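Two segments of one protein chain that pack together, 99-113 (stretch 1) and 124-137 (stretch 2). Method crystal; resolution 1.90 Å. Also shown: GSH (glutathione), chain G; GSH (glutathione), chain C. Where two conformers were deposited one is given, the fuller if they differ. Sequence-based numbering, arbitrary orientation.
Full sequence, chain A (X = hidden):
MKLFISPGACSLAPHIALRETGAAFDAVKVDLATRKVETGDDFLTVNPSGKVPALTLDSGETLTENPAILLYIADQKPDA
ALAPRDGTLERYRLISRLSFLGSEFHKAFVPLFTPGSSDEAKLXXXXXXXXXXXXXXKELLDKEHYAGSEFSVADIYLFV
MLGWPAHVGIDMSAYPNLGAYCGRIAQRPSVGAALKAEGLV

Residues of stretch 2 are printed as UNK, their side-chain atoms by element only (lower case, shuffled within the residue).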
ATOM      1  N   SER A  99       2.970   1.583   3.219  1.00 12.89           N
ATOM      2  CA  SER A  99       2.179   1.805   1.967  1.00 13.89           C
ATOM      3  C   SER A  99       3.157   2.109   0.828  1.00 11.71           C
ATOM      4  O   SER A  99       2.985   1.560  -0.279  1.00  9.31           O
ATOM      5  CB  SER A  99       1.029   2.855   2.096  1.00 16.65           C
ATOM      6  OG  SER A  99       0.836   3.076   0.691  0.50 23.79           O
ATOM      7  N   PHE A 100       4.217   2.889   1.071  1.00 10.29           N
ATOM      8  CA  PHE A 100       5.213   3.180   0.029  1.00 11.33           C
ATOM      9  C   PHE A 100       5.933   1.884  -0.396  1.00 11.48           C
ATOM     10  O   PHE A 100       6.156   1.642  -1.618  1.00 11.81           O
ATOM     11  CB  PHE A 100       6.245   4.201   0.511  1.00 11.48           C
ATOM     12  CG  PHE A 100       7.374   4.337  -0.445  1.00 13.29           C
ATOM     13  CD1 PHE A 100       7.293   5.182  -1.537  1.00 13.85           C
ATOM     14  CD2 PHE A 100       8.550   3.642  -0.220  1.00 14.33           C
ATOM     15  CE1 PHE A 100       8.364   5.318  -2.416  1.00 15.74           C
ATOM     16  CE2 PHE A 100       9.608   3.760  -1.106  1.00 14.01           C
ATOM     17  CZ  PHE A 100       9.529   4.611  -2.192  1.00 15.70           C
ATOM     18  N   LEU A 101       6.327   1.055   0.573  1.00 10.81           N
ATOM     19  CA  LEU A 101       7.062  -0.188   0.249  1.00 10.94           C
ATOM     20  C   LEU A 101       6.167  -1.144  -0.584  1.00 10.61           C
ATOM     21  O   LEU A 101       6.665  -1.674  -1.554  1.00  9.22           O
ATOM     22  CB  LEU A 101       7.515  -0.827   1.557  1.00 12.33           C
ATOM     23  CG  LEU A 101       8.617  -0.043   2.283  1.00 14.34           C
ATOM     24  CD1 LEU A 101       8.929  -0.691   3.625  1.00 16.23           C
ATOM     25  CD2 LEU A 101       9.839   0.032   1.432  1.00 15.53           C
ATOM     26  N   GLY A 102       4.919  -1.326  -0.186  1.00 10.34           N
ATOM     27  CA  GLY A 102       3.961  -2.249  -0.843  1.00 11.78           C
ATOM     28  C   GLY A 102       3.464  -1.742  -2.192  1.00 11.82           C
ATOM     29  O   GLY A 102       3.348  -2.548  -3.128  1.00 11.84           O
ATOM     30  N   SER A 103       3.222  -0.443  -2.301  1.00 12.65           N
ATOM     31  CA  SER A 103       2.534   0.192  -3.449  1.00 13.60           C
ATOM     32  C   SER A 103       3.561   0.724  -4.456  1.00 13.37           C
ATOM     33  O   SER A 103       3.261   0.738  -5.638  1.00 14.71           O
ATOM     34  CB  SER A 103       1.536   1.241  -2.905  1.00 15.85           C
ATOM     35  OG  SER A 103       0.594   0.270  -2.411  0.50 22.94           O
ATOM     36  N   GLU A 104       4.761   1.137  -4.049  1.00 13.54           N
ATOM     37  CA  GLU A 104       5.720   1.750  -5.019  1.00 12.66           C
ATOM     38  C   GLU A 104       6.948   0.840  -5.214  1.00 13.10           C
ATOM     39  O   GLU A 104       7.208   0.461  -6.339  1.00 13.10           O
ATOM     40  CB  GLU A 104       6.167   3.124  -4.523  1.00 13.81           C
ATOM     41  CG  GLU A 104       5.003   4.083  -4.288  1.00 15.22           C
ATOM     42  CD  GLU A 104       4.253   4.486  -5.555  1.00 17.72           C
ATOM     43  OE1 GLU A 104       3.192   5.112  -5.437  1.00 20.41           O
ATOM     44  OE2 GLU A 104       4.701   4.152  -6.644  1.00 16.40           O
ATOM     45  N   PHE A 105       7.677   0.518  -4.151  1.00 13.14           N
ATOM     46  CA  PHE A 105       8.977  -0.215  -4.239  1.00 13.24           C
ATOM     47  C   PHE A 105       8.754  -1.654  -4.740  1.00 12.69           C
ATOM     48  O   PHE A 105       9.286  -2.029  -5.771  1.00 12.89           O
ATOM     49  CB  PHE A 105       9.696  -0.182  -2.892  1.00 13.90           C
ATOM     50  CG  PHE A 105      11.154  -0.556  -2.992  1.00 14.55           C
ATOM     51  CD1 PHE A 105      11.911  -0.122  -4.069  1.00 15.29           C
ATOM     52  CD2 PHE A 105      11.756  -1.367  -2.038  1.00 16.55           C
ATOM     53  CE1 PHE A 105      13.261  -0.440  -4.159  1.00 16.47           C
ATOM     54  CE2 PHE A 105      13.103  -1.704  -2.147  1.00 16.24           C
ATOM     55  CZ  PHE A 105      13.842  -1.239  -3.202  1.00 16.08           C
ATOM     56  N   HIS A 106       7.866  -2.396  -4.087  1.00 15.09           N
ATOM     57  CA  HIS A 106       7.532  -3.803  -4.449  1.00 16.60           C
ATOM     58  C   HIS A 106       7.186  -3.822  -5.926  1.00 14.26           C
ATOM     59  O   HIS A 106       7.686  -4.715  -6.636  1.00 14.02           O
ATOM     60  CB  HIS A 106       6.405  -4.372  -3.544  1.00 19.64           C
ATOM     61  CG  HIS A 106       6.087  -5.838  -3.736  1.00 21.02           C
ATOM     62  ND1 HIS A 106       6.009  -6.446  -4.961  1.00 28.80           N
ATOM     63  CD2 HIS A 106       5.753  -6.796  -2.850  1.00 25.16           C
ATOM     64  CE1 HIS A 106       5.700  -7.727  -4.821  1.00 25.21           C
ATOM     65  NE2 HIS A 106       5.544  -7.968  -3.539  1.00 23.45           N
ATOM     66  N   LYS A 107       6.265  -2.954  -6.350  1.00 17.24           N
ATOM     67  CA  LYS A 107       5.615  -3.048  -7.676  1.00 18.82           C
ATOM     68  C   LYS A 107       6.645  -2.651  -8.752  1.00 18.50           C
ATOM     69  O   LYS A 107       6.582  -3.257  -9.840  1.00 16.56           O
ATOM     70  CB  LYS A 107       4.287  -2.270  -7.707  1.00 21.66           C
ATOM     71  CG  LYS A 107       3.188  -2.807  -6.770  1.00 23.29           C
ATOM     72  CD  LYS A 107       3.074  -4.327  -6.734  1.00 26.74           C
ATOM     73  CE  LYS A 107       1.725  -4.892  -6.370  1.00 30.76           C
ATOM     74  NZ  LYS A 107       0.977  -5.330  -7.583  1.00 32.00           N
ATOM     75  N   ALA A 108       7.637  -1.793  -8.443  1.00 16.62           N
ATOM     76  CA  ALA A 108       8.780  -1.498  -9.357  1.00 18.66           C
ATOM     77  C   ALA A 108       9.446  -2.791  -9.860  1.00 17.55           C
ATOM     78  O   ALA A 108       9.875  -2.801 -11.019  1.00 22.46           O
ATOM     79  CB  ALA A 108       9.806  -0.599  -8.694  1.00 17.04           C
ATOM     80  N   PHE A 109       9.549  -3.830  -9.031  1.00 16.52           N
ATOM     81  CA  PHE A 109      10.309  -5.078  -9.311  1.00 17.22           C
ATOM     82  C   PHE A 109       9.551  -6.035 -10.245  1.00 20.19           C
ATOM     83  O   PHE A 109      10.167  -6.982 -10.818  1.00 21.45           O
ATOM     84  CB  PHE A 109      10.605  -5.843  -8.033  1.00 16.00           C
ATOM     85  CG  PHE A 109      11.701  -5.268  -7.190  1.00 15.89           C
ATOM     86  CD1 PHE A 109      13.032  -5.632  -7.412  1.00 16.11           C
ATOM     87  CD2 PHE A 109      11.419  -4.407  -6.149  1.00 15.67           C
ATOM     88  CE1 PHE A 109      14.028  -5.086  -6.618  1.00 14.44           C
ATOM     89  CE2 PHE A 109      12.423  -3.861  -5.363  1.00 16.23           C
ATOM     90  CZ  PHE A 109      13.736  -4.208  -5.610  1.00 17.30           C
ATOM     91  N   VAL A 110       8.237  -5.861 -10.387  1.00 21.42           N
ATOM     92  CA  VAL A 110       7.381  -6.961 -10.934  1.00 23.61           C
ATOM     93  C   VAL A 110       7.811  -7.350 -12.358  1.00 22.60           C
ATOM     94  O   VAL A 110       7.963  -8.546 -12.604  1.00 24.10           O
ATOM     95  CB  VAL A 110       5.885  -6.618 -10.787  1.00 25.77           C
ATOM     96  CG1 VAL A 110       5.003  -7.557 -11.595  1.00 28.44           C
ATOM     97  CG2 VAL A 110       5.515  -6.635  -9.314  1.00 24.29           C
ATOM     98  N   PRO A 111       8.037  -6.426 -13.322  1.00 25.69           N
ATOM     99  CA  PRO A 111       8.551  -6.798 -14.647  1.00 28.37           C
ATOM    100  C   PRO A 111       9.903  -7.533 -14.606  1.00 30.82           C
ATOM    101  O   PRO A 111      10.114  -8.448 -15.393  1.00 29.26           O
ATOM    102  CB  PRO A 111       8.758  -5.467 -15.382  1.00 27.08           C
ATOM    103  CG  PRO A 111       7.863  -4.480 -14.626  1.00 29.11           C
ATOM    104  CD  PRO A 111       7.852  -4.977 -13.200  1.00 24.96           C
ATOM    105  N   LEU A 112      10.785  -7.149 -13.681  1.00 30.14           N
ATOM    106  CA  LEU A 112      12.117  -7.797 -13.532  1.00 30.40           C
ATOM    107  C   LEU A 112      11.958  -9.256 -13.102  1.00 32.87           C
ATOM    108  O   LEU A 112      12.897 -10.019 -13.405  1.00 35.50           O
ATOM    109  CB  LEU A 112      12.968  -7.048 -12.505  1.00 30.38           C
ATOM    110  CG  LEU A 112      13.410  -5.640 -12.870  1.00 31.69           C
ATOM    111  CD1 LEU A 112      14.188  -5.024 -11.721  1.00 31.96           C
ATOM    112  CD2 LEU A 112      14.258  -5.632 -14.125  1.00 35.58           C
ATOM    113  N   PHE A 113      10.877  -9.632 -12.394  1.00 28.94           N
ATOM    114  CA  PHE A 113      10.631 -11.022 -11.912  1.00 32.14           C
ATOM    115  C   PHE A 113       9.587 -11.741 -12.785  1.00 36.87           C
ATOM    116  O   PHE A 113       9.116 -12.831 -12.400  1.00 40.85           O
ATOM    117  CB  PHE A 113      10.197 -11.046 -10.439  1.00 32.55           C
ATOM    118  CG  PHE A 113      11.326 -10.848  -9.455  1.00 31.28           C
ATOM    119  CD1 PHE A 113      12.176 -11.895  -9.128  1.00 34.10           C
ATOM    120  CD2 PHE A 113      11.559  -9.608  -8.878  1.00 30.84           C
ATOM    121  CE1 PHE A 113      13.200 -11.719  -8.210  1.00 32.54           C
ATOM    122  CE2 PHE A 113      12.579  -9.429  -7.956  1.00 32.01           C
ATOM    123  CZ  PHE A 113      13.399 -10.487  -7.619  1.00 33.38           C
ATOM    124  N   UNK A 124      13.346  -0.654 -18.169  1.00 39.91           N
ATOM    125  CA  UNK A 124      12.643   0.478 -17.514  1.00 40.09           C
ATOM    126  C   UNK A 124      12.435   0.181 -16.015  1.00 39.56           C
ATOM    127  O   UNK A 124      12.617   1.101 -15.205  1.00 36.88           O
ATOM    128  c   UNK A 124      11.325   0.753 -18.188  1.00 38.51           C
ATOM    129  N   UNK A 125      12.047  -1.050 -15.663  1.00 38.78           N
ATOM    130  CA  UNK A 125      11.846  -1.501 -14.265  1.00 35.25           C
ATOM    131  C   UNK A 125      13.193  -1.464 -13.533  1.00 34.31           C
ATOM    132  O   UNK A 125      13.222  -0.981 -12.381  1.00 28.08           O
ATOM    133  c   UNK A 125      11.215  -2.872 -14.234  1.00 36.40           C
ATOM    134  N   UNK A 126      14.267  -1.920 -14.190  1.00 37.95           N
ATOM    135  CA  UNK A 126      15.677  -1.705 -13.761  1.00 36.88           C
ATOM    136  C   UNK A 126      15.863  -0.264 -13.285  1.00 37.96           C
ATOM    137  O   UNK A 126      16.364  -0.068 -12.143  1.00 32.09           O
ATOM    138  c   UNK A 126      16.655  -2.028 -14.867  1.00 41.90           C
ATOM    139  o   UNK A 126      17.050  -3.390 -14.816  1.00 42.31           O
ATOM    140  N   UNK A 127      15.454   0.704 -14.121  1.00 41.83           N
ATOM    141  CA  UNK A 127      15.635   2.165 -13.903  1.00 39.58           C
ATOM    142  C   UNK A 127      14.839   2.636 -12.686  1.00 38.24           C
ATOM    143  O   UNK A 127      15.384   3.420 -11.879  1.00 40.10           O
ATOM    144  c   UNK A 127      15.109   4.474 -14.860  1.00 42.78           C
ATOM    145  o   UNK A 127      16.127   2.716 -16.154  1.00 37.81           O
ATOM    146  c   UNK A 127      15.185   2.985 -15.123  1.00 43.13           C
ATOM    147  N   UNK A 128      13.569   2.242 -12.608  1.00 34.09           N
ATOM    148  CA  UNK A 128      12.648   2.620 -11.517  1.00 29.72           C
ATOM    149  C   UNK A 128      13.209   2.106 -10.188  1.00 25.98           C
ATOM    150  O   UNK A 128      13.187   2.847  -9.226  1.00 25.58           O
ATOM    151  c   UNK A 128      11.265   2.084 -11.785  1.00 29.16           C
ATOM    152  N   UNK A 129      13.677   0.866 -10.155  1.00 25.23           N
ATOM    153  CA  UNK A 129      14.236   0.244  -8.920  1.00 24.75           C
ATOM    154  C   UNK A 129      15.501   1.005  -8.500  1.00 26.22           C
ATOM    155  O   UNK A 129      15.596   1.387  -7.300  1.00 23.06           O
ATOM    156  c   UNK A 129      14.521  -1.246  -9.120  1.00 24.12           C
ATOM    157  c   UNK A 129      15.394  -1.760  -7.984  1.00 22.83           C
ATOM    158  c   UNK A 129      13.209  -2.029  -9.257  1.00 23.63           C
ATOM    159  N   UNK A 130      16.415   1.280  -9.442  1.00 28.65           N
ATOM    160  CA  UNK A 130      17.696   1.988  -9.139  1.00 28.37           C
ATOM    161  C   UNK A 130      17.397   3.399  -8.632  1.00 28.26           C
ATOM    162  O   UNK A 130      18.080   3.841  -7.675  1.00 25.85           O
ATOM    163  n   UNK A 130      21.278   0.247 -13.783  1.00 44.44           N
ATOM    164  c   UNK A 130      18.623   1.913 -10.360  1.00 30.94           C
ATOM    165  c   UNK A 130      19.119   0.501 -10.632  1.00 32.82           C
ATOM    166  c   UNK A 130      20.360   0.392 -11.495  1.00 38.22           C
ATOM    167  c   UNK A 130      20.045   0.354 -12.971  1.00 40.05           C
ATOM    168  N   UNK A 131      16.348   4.052  -9.149  1.00 28.91           N
ATOM    169  CA  UNK A 131      15.865   5.370  -8.648  1.00 27.22           C
ATOM    170  C   UNK A 131      15.409   5.288  -7.184  1.00 27.25           C
ATOM    171  O   UNK A 131      15.743   6.191  -6.338  1.00 24.85           O
ATOM    172  c   UNK A 131      15.126   6.612 -10.753  1.00 37.81           C
ATOM    173  n   UNK A 131      16.423   6.668 -11.019  1.00 33.32           N
ATOM    174  c   UNK A 131      14.699   5.894  -9.490  1.00 31.64           C
ATOM    175  o   UNK A 131      14.275   7.100 -11.497  1.00 44.29           O
ATOM    176  N   UNK A 132      14.572   4.298  -6.874  1.00 22.92           N
ATOM    177  CA  UNK A 132      14.080   4.043  -5.507  1.00 21.30           C
ATOM    178  C   UNK A 132      15.278   3.812  -4.575  1.00 19.89           C
ATOM    179  O   UNK A 132      15.231   4.292  -3.434  1.00 21.83           O
ATOM    180  c   UNK A 132      11.726   3.224  -5.919  1.00 19.91           C
ATOM    181  c   UNK A 132      13.113   2.842  -5.523  1.00 20.53           C
ATOM    182  c   UNK A 132      10.864   2.714  -6.834  1.00 21.71           C
ATOM    183  n   UNK A 132      11.033   4.219  -5.263  1.00 19.94           N
ATOM    184  c   UNK A 132       9.811   4.331  -5.764  1.00 21.30           C
ATOM    185  n   UNK A 132       9.679   3.438  -6.724  1.00 19.13           N
ATOM    186  N   UNK A 133      16.243   3.035  -5.028  1.00 20.53           N
ATOM    187  CA  UNK A 133      17.409   2.615  -4.220  1.00 19.77           C
ATOM    188  C   UNK A 133      18.244   3.893  -3.896  1.00 21.81           C
ATOM    189  O   UNK A 133      18.622   4.061  -2.742  1.00 21.27           O
ATOM    190  c   UNK A 133      17.573  -0.542  -3.714  1.00 19.67           C
ATOM    191  c   UNK A 133      18.392  -0.757  -6.043  1.00 19.81           C
ATOM    192  c   UNK A 133      17.634   0.126  -5.072  1.00 18.85           C
ATOM    193  c   UNK A 133      18.203   1.556  -4.995  1.00 20.52           C
ATOM    194  N   UNK A 134      18.489   4.763  -4.880  1.00 23.88           N
ATOM    195  CA  UNK A 134      19.185   6.067  -4.712  1.00 23.60           C
ATOM    196  C   UNK A 134      18.536   6.915  -3.627  1.00 25.57           C
ATOM    197  O   UNK A 134      19.263   7.405  -2.727  1.00 25.33           O
ATOM    198  N   UNK A 135      17.206   7.071  -3.640  1.00 21.99           N
ATOM    199  CA  UNK A 135      16.486   7.899  -2.648  1.00 24.52           C
ATOM    200  C   UNK A 135      16.512   7.223  -1.276  1.00 23.90           C
ATOM    201  O   UNK A 135      16.607   7.931  -0.249  1.00 21.81           O
ATOM    202  c   UNK A 135      15.069   8.164  -3.078  1.00 25.66           C
ATOM    203  N   UNK A 136      16.316   5.906  -1.241  1.00 21.13           N
ATOM    204  CA  UNK A 136      16.392   5.147   0.029  1.00 19.70           C
ATOM    205  C   UNK A 136      17.819   5.274   0.586  1.00 19.51           C
ATOM    206  O   UNK A 136      17.918   5.473   1.820  1.00 22.49           O
ATOM    207  c   UNK A 136      13.713   3.700   0.856  1.00 20.48           C
ATOM    208  c   UNK A 136      15.991   3.696  -0.226  1.00 20.60           C
ATOM    209  c   UNK A 136      14.205   2.174  -1.104  1.00 21.19           C
ATOM    210  c   UNK A 136      14.484   3.515  -0.442  1.00 19.83           C
ATOM    211  N   UNK A 137      18.842   5.143  -0.267  1.00 20.93           N
ATOM    212  CA  UNK A 137      20.263   5.294   0.136  1.00 25.60           C
ATOM    213  C   UNK A 137      20.499   6.639   0.867  1.00 28.06           C
ATOM    214  O   UNK A 137      21.075   6.594   1.965  1.00 27.41           O
ATOM    215  o   UNK A 137      22.892   3.850   0.103  1.00 31.68           O
ATOM    216  o   UNK A 137      23.464   5.790  -0.742  1.00 33.91           O
ATOM    217  c   UNK A 137      21.225   5.092  -1.035  1.00 27.87           C
ATOM    218  c   UNK A 137      22.643   4.896  -0.534  1.00 30.23           C
TER
HETATM  219  N1  GSH G 301       1.103   5.095  -3.480  1.00 17.35           N
HETATM  220  CA1 GSH G 301       0.698   6.518  -3.592  1.00 17.22           C
HETATM  221  C1  GSH G 301      -0.514   6.799  -2.662  1.00 18.72           C
HETATM  222  O11 GSH G 301      -0.619   7.965  -2.170  1.00 18.98           O
HETATM  223  O12 GSH G 301      -1.286   5.852  -2.411  1.00 19.87           O
HETATM  224  CB1 GSH G 301       0.463   6.790  -5.085  1.00 17.19           C
HETATM  225  CG1 GSH G 301      -0.049   8.186  -5.390  1.00 15.40           C
HETATM  226  CD1 GSH G 301      -0.093   8.399  -6.890  1.00 18.12           C
HETATM  227  OE1 GSH G 301       0.340   7.558  -7.679  1.00 14.11           O
HETATM  228  N2  GSH G 301      -0.604   9.563  -7.274  1.00 15.49           N
HETATM  229  CA2 GSH G 301      -0.704  10.010  -8.649  1.00 16.39           C
HETATM  230  C2  GSH G 301       0.370  11.025  -9.004  1.00 16.43           C
HETATM  231  O2  GSH G 301       0.643  11.972  -8.264  1.00 16.32           O
HETATM  232  CB2 GSH G 301      -2.107  10.542  -8.910  1.00 16.05           C
HETATM  233  SG2 GSH G 301      -3.360   9.243  -8.853  1.00 20.09           S
HETATM  234  N3  GSH G 301       0.996  10.837 -10.149  1.00 18.57           N
HETATM  235  CA3 GSH G 301       1.981  11.761 -10.646  1.00 24.70           C
HETATM  236  C3  GSH G 301       3.345  11.098 -10.797  1.00 29.03           C
HETATM  237  O31 GSH G 301       4.263  11.801 -11.249  1.00 38.25           O
HETATM  238  O32 GSH G 301       3.431   9.886 -10.475  1.00 33.61           O
HETATM  239  N1  GSH C 301      -0.011  -6.364  -1.982  1.00 11.67           N
HETATM  240  CA1 GSH C 301       0.375  -7.683  -1.450  1.00 12.34           C
HETATM  241  C1  GSH C 301       0.984  -7.526  -0.050  1.00 13.09           C
HETATM  242  O11 GSH C 301       1.487  -6.424   0.204  1.00 14.29           O
HETATM  243  O12 GSH C 301       0.924  -8.540   0.726  1.00 13.25           O
HETATM  244  CB1 GSH C 301       1.375  -8.306  -2.428  1.00 12.53           C
HETATM  245  CG1 GSH C 301       1.625  -9.775  -2.218  1.00 12.37           C
HETATM  246  CD1 GSH C 301       2.461 -10.326  -3.371  1.00 12.64           C
HETATM  247  OE1 GSH C 301       2.530  -9.773  -4.477  1.00 13.32           O
HETATM  248  N2  GSH C 301       3.071 -11.478  -3.129  1.00 12.30           N
HETATM  249  CA2 GSH C 301       3.855 -12.237  -4.083  1.00 14.17           C
HETATM  250  C2  GSH C 301       3.087 -13.432  -4.622  1.00 15.13           C
HETATM  251  O2  GSH C 301       2.499 -14.184  -3.845  1.00 16.20           O
HETATM  252  CB2 GSH C 301       5.185 -12.690  -3.484  1.00 14.64           C
HETATM  253  SG2 GSH C 301       6.378 -11.336  -3.241  1.00 16.62           S
HETATM  254  N3  GSH C 301       3.033 -13.546  -5.936  1.00 16.94           N
HETATM  255  CA3 GSH C 301       2.373 -14.648  -6.594  1.00 20.22           C
HETATM  256  C3  GSH C 301       1.333 -14.188  -7.620  1.00 25.76           C
HETATM  257  O31 GSH C 301       1.019 -12.980  -7.627  1.00 29.59           O
HETATM  258  O32 GSH C 301       0.846 -15.062  -8.368  1.00 31.96           O
HETATM  259  O   HOH W   1       6.955   4.806  -7.581  1.00 30.59           O

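Position 124 carries one side-chain carbon, its CB 7.2 Å from Pro-111 CG and without contact; a lone CB defines Ala-124. Position 125 also has a single carbon, but this one is buried: its CB lies 3.5 Å from Ala-108 O, 3.7 Å from Pro-111 CG and 3.8 Å from Leu-112 CG. It is Ala-125.

Position 126 has one carbon followed by one oxygen, and the oxygen sits 3.6 Å from Leu-112 CD2. That is Ser-126, whose CA-to-CB bond points away from stretch 1. At 127 the CB carries one oxygen and one carbon; Thr-127 is out of reach. Position 128 returns to one carbon, with its CB 4.3 Å from Ala-108 CB: Ala-128.

At 129 a CB bears two carbons and nothing more. One of them lies 3.7 Å from Ala-108 CB and stands over the face of the Phe-109 ring, 4.0 Å from the centroid and 7° off the normal, a CH-pi contact. This is Val-129, and the carbon is CG2.

Position 130 shows four carbons in a row ending in nitrogen, on a CA-to-CB bond that points away from stretch 1, with no contact: Lys-130. Position 131 has two carbons, the second bearing one oxygen and one nitrogen, an amide without contact: Asn-131.

Position 132 has a CB and a five-membered ring of three carbons and two nitrogens, one nitrogen 3.4 Å from Phe-100 CZ. Only histidine provides such a ring; in His-132 that nitrogen is ND1. The Phe-100 and His-132 rings pair obliquely, planes at 75°. Phe-105 turns its edge toward the imidazole face, offset, centroids 5.7 Å apart.

At 133 four carbons fork at the second, a terminal one 3.8 Å from Phe-105 CZ, near that ring's plane: Leu-133, through CD2. Position 134 has no side-chain atom: Gly-134. Position 135 has one carbon, its CB 6.6 Å from Phe-100 CZ: Ala-135. Position 136 repeats the four-carbon fork, a terminal carbon over the Phe-105 face, 4.0 Å from the centroid and 11° off the normal: Leu-136, through CD1. Position 137 has two carbons, the second carrying two oxygens, out of reach: Asp-137.

The axes of helices 99-108 and 124-137 approach to 9.4 Å at 129°; the two stretches together bury 596 Å². Packing is reciprocal: Phe-105 sits among Val-129, His-132, Leu-133 and Leu-136, while His-132 sits among Phe-100, Glu-104, Phe-105 and Ala-108. No direct hydrogen bond crosses; one water links Glu-104 OE2 (2.5 Å) with His-132 NE2 (3.2 Å).

Stretch 2, residues 124-137: AASTAVKNHLGALD
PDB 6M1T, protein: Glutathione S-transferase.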